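Local coordinates for Rep protein (Adeno-associated virus - 5, PDB 1M55) that probably nicks viral DNA at the replication origin, as the nuclease domain of a Rep protein related to rolling circle replication initiators, at residues 159-165 with 177-182. Residues are numbered along the deposited sequence; the frame is centred on the assembly and turned at random.
Sequences QPELQWA and LNLEER
Arg182 reaches from the first turn of helix 179-191 to Leu162 and Ala165 on strand 162-167. Its CB points toward the strand, and the chain runs extended from CG to NE, which carries the charged group across the gap. Arg182 CD only grazes Leu162 CD2, at 4.2 Å, while Arg182 NE comes closer to the same methyl, at 3.8 Å. The guanidinium then lies flat against Leu162: Arg182 CZ is 3.6 Å from Leu162 CD2, which sits over the centre of one face, and NH1 meets both leucine methyls. At the rim, in the plane of the group, Arg182 NH2 abuts Ala165 CB at 3.4 Å. NE donates to Ala175 O, and NH2 to Ala176 O and to Gln80 OE1 on strand 77-83, bonds that should fix the rotation of the group.

Leu177 makes the second part of the interface. With CG anti to the carbonyl carbon (chi1 -57°), it places CD2 over one face of the Trp164 indole, 3.6 Å from the centroid of the five-membered ring and 2° off its normal, a CH-pi contact. Leu177 CD1 lies above the ring plane but beyond the CE2-CZ2 edge, 3.8 Å from Trp164 CZ2, and CD2 also touches Ala165 N. Leu179 CD2 adds a looser apolar contact with Leu162 CD2.

Asn178 caps the helix, its OD1 accepting from Glu181 N at 2.8 Å. The contact thus packs the start of helix 179-191, and Leu177 two residues before it, against strand 162-167 at one side of the catalytic domain's antiparallel sheet. That strand pairs with strand 77-83, which carries the zinc ligand Glu82, the pairing interrupted by a classic beta bulge where Gln163 and Trp164 both face Phe81; the Leu162 side chain lies about 9 Å from a bound zinc ion.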
loop_
_atom_site.group_PDB
_atom_site.type_symbol
_atom_site.label_atom_id
_atom_site.label_comp_id
_atom_site.label_asym_id
_atom_site.label_seq_id
_atom_site.Cartn_x
_atom_site.Cartn_y
_atom_site.Cartn_z
ATOM N N GLN A 159 1.193 13.242 8.938
ATOM C CA GLN A 159 2.634 13.102 8.737
ATOM C C GLN A 159 3.339 13.162 10.090
ATOM O O GLN A 159 2.876 13.852 11.000
ATOM C CB GLN A 159 3.152 14.209 7.818
ATOM C CG GLN A 159 2.558 14.167 6.421
ATOM C CD GLN A 159 3.177 15.194 5.504
ATOM O OE1 GLN A 159 2.746 16.345 5.461
ATOM N NE2 GLN A 159 4.198 14.788 4.767
ATOM N N PRO A 160 4.484 12.473 10.237
ATOM C CA PRO A 160 5.181 11.648 9.244
ATOM C C PRO A 160 4.695 10.203 9.070
ATOM O O PRO A 160 5.219 9.485 8.214
ATOM C CB PRO A 160 6.623 11.689 9.734
ATOM C CG PRO A 160 6.445 11.652 11.215
ATOM C CD PRO A 160 5.315 12.635 11.447
ATOM N N GLU A 161 3.730 9.753 9.876
ATOM C CA GLU A 161 3.232 8.385 9.714
ATOM C C GLU A 161 2.685 8.236 8.295
ATOM O O GLU A 161 2.994 7.270 7.598
ATOM C CB GLU A 161 2.137 8.041 10.724
ATOM C CG GLU A 161 1.666 6.594 10.572
ATOM C CD GLU A 161 0.588 6.184 11.554
ATOM O OE1 GLU A 161 0.247 6.974 12.459
ATOM O OE2 GLU A 161 0.080 5.055 11.416
ATOM N N LEU A 162 1.849 9.183 7.885
ATOM C CA LEU A 162 1.303 9.178 6.533
ATOM C C LEU A 162 2.433 9.628 5.617
ATOM O O LEU A 162 3.026 10.689 5.833
ATOM C CB LEU A 162 0.131 10.160 6.412
ATOM C CG LEU A 162 -0.366 10.445 4.990
ATOM C CD1 LEU A 162 -0.889 9.166 4.360
ATOM C CD2 LEU A 162 -1.443 11.514 5.010
ATOM N N GLN A 163 2.750 8.809 4.621
ATOM C CA GLN A 163 3.807 9.129 3.671
ATOM C C GLN A 163 3.236 9.465 2.294
ATOM O O GLN A 163 3.682 10.416 1.651
ATOM C CB GLN A 163 4.795 7.969 3.569
ATOM C CG GLN A 163 5.674 7.781 4.801
ATOM C CD GLN A 163 6.815 8.778 4.858
ATOM O OE1 GLN A 163 7.526 8.977 3.872
ATOM N NE2 GLN A 163 7.005 9.399 6.012
ATOM N N TRP A 164 2.227 8.710 1.863
ATOM C CA TRP A 164 1.603 8.924 0.556
ATOM C C TRP A 164 0.388 8.009 0.451
ATOM O O TRP A 164 0.211 7.111 1.271
ATOM C CB TRP A 164 2.600 8.560 -0.553
ATOM C CG TRP A 164 2.413 9.289 -1.854
ATOM C CD1 TRP A 164 1.687 8.875 -2.931
ATOM C CD2 TRP A 164 3.024 10.527 -2.234
ATOM N NE1 TRP A 164 1.817 9.773 -3.965
ATOM C CE2 TRP A 164 2.632 10.798 -3.563
ATOM C CE3 TRP A 164 3.871 11.432 -1.583
ATOM C CZ2 TRP A 164 3.059 11.935 -4.255
ATOM C CZ3 TRP A 164 4.295 12.567 -2.271
ATOM C CH2 TRP A 164 3.888 12.806 -3.595
ATOM N N ALA A 165 -0.449 8.234 -0.557
ATOM C CA ALA A 165 -1.617 7.390 -0.769
ATOM C C ALA A 165 -2.062 7.506 -2.219
ATOM O O ALA A 165 -1.799 8.516 -2.875
ATOM C CB ALA A 165 -2.757 7.773 0.181
ATOM N N LEU A 177 -3.971 12.717 -0.958
ATOM C CA LEU A 177 -2.812 13.535 -0.620
ATOM C C LEU A 177 -3.174 14.895 -0.030
ATOM O O LEU A 177 -2.360 15.828 -0.058
ATOM C CB LEU A 177 -1.931 13.727 -1.857
ATOM C CG LEU A 177 -1.417 12.459 -2.545
ATOM C CD1 LEU A 177 -0.601 12.839 -3.764
ATOM C CD2 LEU A 177 -0.578 11.641 -1.582
ATOM N N ASN A 178 -4.378 15.006 0.523
ATOM C CA ASN A 178 -4.811 16.268 1.101
ATOM C C ASN A 178 -5.353 16.091 2.515
ATOM O O ASN A 178 -6.392 15.462 2.728
ATOM C CB ASN A 178 -5.847 16.951 0.207
ATOM C CG ASN A 178 -6.102 18.390 0.614
ATOM O OD1 ASN A 178 -6.815 18.656 1.581
ATOM N ND2 ASN A 178 -5.495 19.324 -0.107
ATOM N N LEU A 179 -4.613 16.643 3.471
ATOM C CA LEU A 179 -4.941 16.593 4.894
ATOM C C LEU A 179 -6.244 17.313 5.239
ATOM O O LEU A 179 -7.014 16.853 6.080
ATOM C CB LEU A 179 -3.787 17.184 5.704
ATOM C CG LEU A 179 -2.469 16.406 5.620
ATOM C CD1 LEU A 179 -1.309 17.287 6.038
ATOM C CD2 LEU A 179 -2.546 15.151 6.484
ATOM N N GLU A 180 -6.504 18.433 4.573
ATOM C CA GLU A 180 -7.720 19.196 4.826
ATOM C C GLU A 180 -8.943 18.370 4.408
ATOM O O GLU A 180 -9.939 18.300 5.134
ATOM C CB GLU A 180 -7.666 20.522 4.068
ATOM C CG GLU A 180 -8.619 21.572 4.589
ATOM C CD GLU A 180 -8.340 21.973 6.027
ATOM O OE1 GLU A 180 -7.172 22.264 6.366
ATOM O OE2 GLU A 180 -9.298 22.010 6.820
ATOM N N GLU A 181 -8.845 17.713 3.254
ATOM C CA GLU A 181 -9.930 16.872 2.761
ATOM C C GLU A 181 -10.106 15.657 3.686
ATOM O O GLU A 181 -11.233 15.235 3.959
ATOM C CB GLU A 181 -9.657 16.435 1.314
ATOM C CG GLU A 181 -10.658 15.431 0.733
ATOM C CD GLU A 181 -12.058 15.991 0.502
ATOM O OE1 GLU A 181 -12.329 17.154 0.865
ATOM O OE2 GLU A 181 -12.896 15.253 -0.054
ATOM N N ARG A 182 -8.996 15.095 4.165
ATOM C CA ARG A 182 -9.059 13.956 5.081
ATOM C C ARG A 182 -9.804 14.384 6.343
ATOM O O ARG A 182 -10.678 13.668 6.829
ATOM C CB ARG A 182 -7.655 13.468 5.438
ATOM C CG ARG A 182 -6.987 12.688 4.316
ATOM C CD ARG A 182 -5.507 12.438 4.569
ATOM N NE ARG A 182 -4.950 11.553 3.547
ATOM C CZ ARG A 182 -4.588 10.291 3.762
ATOM N NH1 ARG A 182 -4.704 9.755 4.974
ATOM N NH2 ARG A 182 -4.168 9.543 2.751
#